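Local coordinates for transcriptional activator PlcR protein (Bacillus thuringiensis, PDB 3U3W) that activates transcription as a quorum-sensing virulence regulator, binding the signal peptide PapR through its tetratricopeptide repeats and DNA through a helix-turn-helix domain, at residues 192-206 and 215-229. Numbering follows the deposited sequence.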
loop_
_atom_site.group_PDB
_atom_site.type_symbol
_atom_site.label_atom_id
_atom_site.label_comp_id
_atom_site.label_asym_id
_atom_site.label_seq_id
_atom_site.Cartn_x
_atom_site.Cartn_y
_atom_site.Cartn_z
ATOM N N GLU A 192 -3.534 7.332 1.674
ATOM C CA GLU A 192 -4.913 7.392 2.134
ATOM C C GLU A 192 -5.154 6.726 3.501
ATOM O O GLU A 192 -6.052 7.140 4.245
ATOM C CB GLU A 192 -5.867 6.892 1.045
ATOM C CG GLU A 192 -5.640 7.608 -0.287
ATOM C CD GLU A 192 -6.893 7.730 -1.135
ATOM O OE1 GLU A 192 -7.698 8.666 -0.890
ATOM O OE2 GLU A 192 -7.058 6.901 -2.061
ATOM N N GLU A 193 -4.347 5.726 3.847
ATOM C CA GLU A 193 -4.376 5.205 5.215
ATOM C C GLU A 193 -4.077 6.286 6.248
ATOM O O GLU A 193 -4.792 6.398 7.241
ATOM C CB GLU A 193 -3.434 4.028 5.401
ATOM C CG GLU A 193 -4.090 2.677 5.120
ATOM C CD GLU A 193 -3.067 1.562 4.962
ATOM O OE1 GLU A 193 -1.875 1.866 4.706
ATOM O OE2 GLU A 193 -3.459 0.380 5.098
ATOM N N PHE A 194 -3.045 7.096 6.005
ATOM C CA PHE A 194 -2.734 8.190 6.921
ATOM C C PHE A 194 -3.881 9.213 7.025
ATOM O O PHE A 194 -4.250 9.626 8.117
ATOM C CB PHE A 194 -1.416 8.885 6.563
ATOM C CG PHE A 194 -0.988 9.908 7.579
ATOM C CD1 PHE A 194 -0.877 9.566 8.923
ATOM C CD2 PHE A 194 -0.711 11.214 7.197
ATOM C CE1 PHE A 194 -0.493 10.508 9.857
ATOM C CE2 PHE A 194 -0.326 12.175 8.129
ATOM C CZ PHE A 194 -0.216 11.825 9.453
ATOM N N ASP A 195 -4.429 9.596 5.880
ATOM C CA ASP A 195 -5.606 10.450 5.789
ATOM C C ASP A 195 -6.714 9.926 6.707
ATOM O O ASP A 195 -7.351 10.696 7.431
ATOM C CB ASP A 195 -6.095 10.454 4.333
ATOM C CG ASP A 195 -6.951 11.675 3.978
ATOM O OD1 ASP A 195 -6.434 12.567 3.269
ATOM O OD2 ASP A 195 -8.141 11.735 4.373
ATOM N N VAL A 196 -6.947 8.614 6.673
ATOM C CA VAL A 196 -7.998 8.026 7.483
ATOM C C VAL A 196 -7.658 8.183 8.958
ATOM O O VAL A 196 -8.526 8.458 9.790
ATOM C CB VAL A 196 -8.205 6.519 7.169
ATOM C CG1 VAL A 196 -9.040 5.855 8.237
ATOM C CG2 VAL A 196 -8.846 6.337 5.812
ATOM N N LYS A 197 -6.386 7.993 9.282
ATOM C CA LYS A 197 -5.963 8.065 10.650
ATOM C C LYS A 197 -6.110 9.504 11.194
ATOM O O LYS A 197 -6.625 9.704 12.298
ATOM C CB LYS A 197 -4.520 7.581 10.779
ATOM C CG LYS A 197 -3.954 7.833 12.160
ATOM C CD LYS A 197 -2.458 7.610 12.215
ATOM C CE LYS A 197 -2.120 6.132 12.188
ATOM N NZ LYS A 197 -0.661 5.919 12.347
ATOM N N VAL A 198 -5.645 10.487 10.423
ATOM C CA VAL A 198 -5.779 11.893 10.811
ATOM C C VAL A 198 -7.241 12.289 10.980
ATOM O O VAL A 198 -7.588 12.963 11.946
ATOM C CB VAL A 198 -5.128 12.878 9.798
ATOM C CG1 VAL A 198 -5.300 14.323 10.283
ATOM C CG2 VAL A 198 -3.667 12.560 9.597
ATOM N N ARG A 199 -8.104 11.885 10.049
ATOM C CA ARG A 199 -9.528 12.210 10.194
ATOM C C ARG A 199 -10.128 11.605 11.456
ATOM O O ARG A 199 -11.002 12.202 12.096
ATOM C CB ARG A 199 -10.343 11.814 8.969
ATOM C CG ARG A 199 -10.002 12.624 7.746
ATOM C CD ARG A 199 -10.987 12.389 6.606
ATOM N NE ARG A 199 -10.547 13.137 5.431
ATOM C CZ ARG A 199 -10.852 14.408 5.188
ATOM N NH1 ARG A 199 -11.633 15.097 6.028
ATOM N NH2 ARG A 199 -10.375 14.997 4.099
ATOM N N TYR A 200 -9.635 10.432 11.833
ATOM C CA TYR A 200 -10.138 9.775 13.029
ATOM C C TYR A 200 -9.772 10.542 14.293
ATOM O O TYR A 200 -10.608 10.703 15.190
ATOM C CB TYR A 200 -9.601 8.366 13.124
ATOM C CG TYR A 200 -9.946 7.659 14.410
ATOM C CD1 TYR A 200 -11.234 7.189 14.644
ATOM C CD2 TYR A 200 -8.982 7.447 15.383
ATOM C CE1 TYR A 200 -11.550 6.532 15.809
ATOM C CE2 TYR A 200 -9.282 6.778 16.560
ATOM C CZ TYR A 200 -10.563 6.320 16.766
ATOM O OH TYR A 200 -10.857 5.644 17.928
ATOM N N ASN A 201 -8.519 10.989 14.362
ATOM C CA ASN A 201 -8.011 11.686 15.537
ATOM C C ASN A 201 -8.708 13.026 15.607
ATOM O O ASN A 201 -9.186 13.432 16.657
ATOM C CB ASN A 201 -6.490 11.871 15.453
ATOM C CG ASN A 201 -5.709 10.566 15.644
ATOM O OD1 ASN A 201 -6.144 9.656 16.365
ATOM N ND2 ASN A 201 -4.534 10.479 15.002
ATOM N N HIS A 202 -8.778 13.687 14.457
ATOM C CA HIS A 202 -9.527 14.925 14.278
ATOM C C HIS A 202 -10.974 14.761 14.752
ATOM O O HIS A 202 -11.489 15.613 15.477
ATOM C CB HIS A 202 -9.489 15.335 12.804
ATOM C CG HIS A 202 -10.047 16.692 12.536
ATOM N ND1 HIS A 202 -10.281 17.163 11.261
ATOM C CD2 HIS A 202 -10.405 17.690 13.377
ATOM C CE1 HIS A 202 -10.775 18.387 11.330
ATOM N NE2 HIS A 202 -10.857 18.732 12.603
ATOM N N ALA A 203 -11.619 13.661 14.355
ATOM C CA ALA A 203 -12.997 13.403 14.772
ATOM C C ALA A 203 -13.092 13.298 16.283
ATOM O O ALA A 203 -14.019 13.836 16.871
ATOM C CB ALA A 203 -13.537 12.164 14.135
ATOM N N LYS A 204 -12.131 12.614 16.907
ATOM C CA LYS A 204 -12.121 12.485 18.357
ATOM C C LYS A 204 -12.033 13.856 19.034
ATOM O O LYS A 204 -12.772 14.125 19.971
ATOM C CB LYS A 204 -10.983 11.568 18.841
ATOM C CG LYS A 204 -11.207 10.080 18.567
ATOM C CD LYS A 204 -9.988 9.254 19.010
ATOM C CE LYS A 204 -9.774 9.352 20.512
ATOM N NZ LYS A 204 -10.955 8.803 21.214
ATOM N N ALA A 205 -11.119 14.695 18.554
ATOM C CA ALA A 205 -10.959 16.068 19.033
ATOM C C ALA A 205 -12.220 16.959 18.861
ATOM O O ALA A 205 -12.591 17.698 19.773
ATOM C CB ALA A 205 -9.723 16.719 18.377
ATOM N N LEU A 206 -12.858 16.887 17.696
ATOM C CA LEU A 206 -14.114 17.588 17.448
ATOM C C LEU A 206 -15.173 17.139 18.444
ATOM O O LEU A 206 -15.910 17.968 19.004
ATOM C CB LEU A 206 -14.594 17.376 15.997
ATOM C CG LEU A 206 -13.690 18.049 14.946
ATOM C CD1 LEU A 206 -13.812 17.450 13.553
ATOM C CD2 LEU A 206 -13.935 19.559 14.901
ATOM N N SER A 215 -17.820 16.033 13.823
ATOM C CA SER A 215 -17.116 14.817 14.172
ATOM C C SER A 215 -17.638 13.692 13.276
ATOM O O SER A 215 -16.860 12.962 12.665
ATOM C CB SER A 215 -17.339 14.482 15.647
ATOM O OG SER A 215 -16.628 13.319 16.037
ATOM N N LEU A 216 -18.956 13.569 13.200
ATOM C CA LEU A 216 -19.595 12.520 12.405
ATOM C C LEU A 216 -19.273 12.706 10.920
ATOM O O LEU A 216 -19.122 11.730 10.167
ATOM C CB LEU A 216 -21.113 12.509 12.641
ATOM C CG LEU A 216 -21.977 11.532 11.841
ATOM C CD1 LEU A 216 -21.585 10.093 12.126
ATOM C CD2 LEU A 216 -23.465 11.762 12.101
ATOM N N TYR A 217 -19.142 13.964 10.511
ATOM C CA TYR A 217 -18.732 14.270 9.151
ATOM C C TYR A 217 -17.372 13.658 8.850
ATOM O O TYR A 217 -17.208 12.948 7.851
ATOM C CB TYR A 217 -18.680 15.773 8.913
ATOM C CG TYR A 217 -18.044 16.148 7.599
ATOM C CD1 TYR A 217 -18.756 16.061 6.403
ATOM C CD2 TYR A 217 -16.728 16.593 7.548
ATOM C CE1 TYR A 217 -18.159 16.402 5.187
ATOM C CE2 TYR A 217 -16.130 16.947 6.344
ATOM C CZ TYR A 217 -16.858 16.848 5.168
ATOM O OH TYR A 217 -16.270 17.189 3.976
ATOM N N GLN A 218 -16.398 13.944 9.713
ATOM C CA GLN A 218 -15.058 13.389 9.554
ATOM C C GLN A 218 -15.068 11.865 9.647
ATOM O O GLN A 218 -14.382 11.205 8.872
ATOM C CB GLN A 218 -14.098 13.972 10.580
ATOM C CG GLN A 218 -13.872 15.455 10.404
ATOM C CD GLN A 218 -13.024 15.751 9.190
ATOM O OE1 GLN A 218 -12.300 14.886 8.699
ATOM N NE2 GLN A 218 -13.115 16.975 8.688
ATOM N N VAL A 219 -15.847 11.323 10.582
ATOM C CA VAL A 219 -15.967 9.873 10.758
ATOM C C VAL A 219 -16.482 9.179 9.490
ATOM O O VAL A 219 -15.869 8.221 8.999
ATOM C CB VAL A 219 -16.883 9.497 11.950
ATOM C CG1 VAL A 219 -17.234 8.016 11.912
ATOM C CG2 VAL A 219 -16.210 9.817 13.243
ATOM N N ASN A 220 -17.589 9.683 8.951
ATOM C CA ASN A 220 -18.189 9.104 7.746
ATOM C C ASN A 220 -17.314 9.247 6.514
ATOM O O ASN A 220 -17.260 8.344 5.673
ATOM C CB ASN A 220 -19.568 9.701 7.480
ATOM C CG ASN A 220 -20.615 9.194 8.451
ATOM O OD1 ASN A 220 -20.488 8.099 9.006
ATOM N ND2 ASN A 220 -21.647 9.990 8.668
ATOM N N LYS A 221 -16.636 10.383 6.410
ATOM C CA LYS A 221 -15.656 10.582 5.362
ATOM C C LYS A 221 -14.558 9.505 5.476
ATOM O O LYS A 221 -14.184 8.877 4.489
ATOM C CB LYS A 221 -15.044 11.982 5.462
ATOM C CG LYS A 221 -14.292 12.420 4.227
ATOM C CD LYS A 221 -15.093 13.446 3.441
ATOM C CE LYS A 221 -16.531 12.968 3.190
ATOM N NZ LYS A 221 -17.198 13.682 2.047
ATOM N N ALA A 222 -14.057 9.279 6.689
ATOM C CA ALA A 222 -12.968 8.332 6.875
ATOM C C ALA A 222 -13.425 6.867 6.626
ATOM O O ALA A 222 -12.717 6.100 5.994
ATOM C CB ALA A 222 -12.302 8.524 8.246
ATOM N N ILE A 223 -14.621 6.514 7.078
ATOM C CA ILE A 223 -15.235 5.225 6.754
ATOM C C ILE A 223 -15.363 5.002 5.247
ATOM O O ILE A 223 -15.082 3.908 4.756
ATOM C CB ILE A 223 -16.627 5.083 7.423
ATOM C CG1 ILE A 223 -16.467 5.118 8.953
ATOM C CG2 ILE A 223 -17.370 3.831 6.906
ATOM C CD1 ILE A 223 -17.719 4.724 9.751
ATOM N N GLU A 224 -15.779 6.035 4.518
ATOM C CA GLU A 224 -15.879 5.945 3.063
ATOM C C GLU A 224 -14.513 5.670 2.440
ATOM O O GLU A 224 -14.371 4.774 1.601
ATOM C CB GLU A 224 -16.487 7.221 2.469
ATOM C CG GLU A 224 -16.429 7.299 0.948
ATOM C CD GLU A 224 -16.213 8.727 0.435
ATOM O OE1 GLU A 224 -17.062 9.601 0.717
ATOM O OE2 GLU A 224 -15.187 8.976 -0.244
ATOM N N ILE A 225 -13.510 6.441 2.849
ATOM C CA ILE A 225 -12.152 6.238 2.355
ATOM C C ILE A 225 -11.644 4.833 2.678
ATOM O O ILE A 225 -10.986 4.203 1.860
ATOM C CB ILE A 225 -11.165 7.271 2.921
ATOM C CG1 ILE A 225 -11.599 8.683 2.506
ATOM C CG2 ILE A 225 -9.740 6.978 2.429
ATOM C CD1 ILE A 225 -10.839 9.778 3.206
ATOM N N SER A 226 -11.958 4.353 3.873
ATOM C CA SER A 226 -11.535 3.028 4.298
ATOM C C SER A 226 -12.136 1.928 3.419
ATOM O O SER A 226 -11.417 1.042 2.968
ATOM C CB SER A 226 -11.900 2.786 5.760
ATOM O OG SER A 226 -11.101 3.584 6.603
ATOM N N CYS A 227 -13.447 1.978 3.185
ATOM C CA CYS A 227 -14.090 0.988 2.314
ATOM C C CYS A 227 -13.583 1.009 0.863
ATOM O O CYS A 227 -13.374 -0.034 0.258
ATOM C CB CYS A 227 -15.607 1.119 2.368
ATOM S SG CYS A 227 -16.243 0.761 4.015
ATOM N N ARG A 228 -13.349 2.196 0.332
ATOM C CA ARG A 228 -12.854 2.340 -1.026
ATOM C C ARG A 228 -11.452 1.770 -1.205
ATOM O O ARG A 228 -11.129 1.241 -2.268
ATOM C CB ARG A 228 -12.895 3.811 -1.472
ATOM C CG ARG A 228 -12.162 4.063 -2.775
ATOM C CD ARG A 228 -12.492 5.434 -3.374
ATOM N NE ARG A 228 -12.184 6.526 -2.460
ATOM C CZ ARG A 228 -10.953 6.947 -2.198
ATOM N NH1 ARG A 228 -9.915 6.370 -2.787
ATOM N NH2 ARG A 228 -10.761 7.950 -1.349
ATOM N N ILE A 229 -10.610 1.890 -0.186
ATOM C CA ILE A 229 -9.253 1.337 -0.291
ATOM C C ILE A 229 -9.137 -0.051 0.362
ATOM O O ILE A 229 -8.066 -0.614 0.453
ATOM C CB ILE A 229 -8.178 2.311 0.266
ATOM C CG1 ILE A 229 -8.235 2.410 1.791
ATOM C CG2 ILE A 229 -8.334 3.701 -0.358
ATOM C CD1 ILE A 229 -7.174 3.350 2.356
HETATM O O HOH W 1 -12.369 18.412 6.191
#
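Arg199 and Gln218 meet across an antiparallel helix pair, their guanidinium and amide planes nearly coplanar at 6°. Arg199 NH1 donates to Gln218 OE1 at 2.8 Å, a somewhat bent bond. Extended from CG to NE, the arginine chain lies across the opposing helix as a knob among Gln218, Lys221, Ala222 and Ile225, with Lys221 CG over one guanidinium face. Asp195, one turn earlier, steadies the group from its own helix, its OD2 accepting from Arg199 NE at 3.0 Å. Gln218 answers as a knob among Arg199, His202, Ala203 and Leu206; a bend at chi2 (-72°) folds its amide back toward Arg199, and a water accepts from its NE2 at 3.0 Å and only weakly from Arg199 NH1.

Toward the start of 192-206, Ile225 fits among Glu192, Asp195, Val196 and Arg199, its CG2 3.6 Å from Val196 CG2. Beyond it, Arg228 grips Glu192 end-on, NH1 to OE2 at 3.0 Å and NH2 to OE1 at 3.2 Å; both bonds are nearly straight and on the syn sides, though the nitrogens lie well out of the carboxylate plane, which is turned 33° from the guanidinium. At the other end Ser215 OG donates to Ala203 O at 2.8 Å from above the carbonyl plane, where the helices come close enough to bring the two CA atoms within 4.4 Å.

Such antiparallel packing of consecutive helices is characteristic of tetratricopeptide-type helical repeats. Lys197, Asn201 and Lys204 of 192-206 bind the backbone of the bound peptide. Helices 153-167 and 171-187 cover other sides of 192-206, and helix 235-248 packs against Tyr200, Ser215 and Val219.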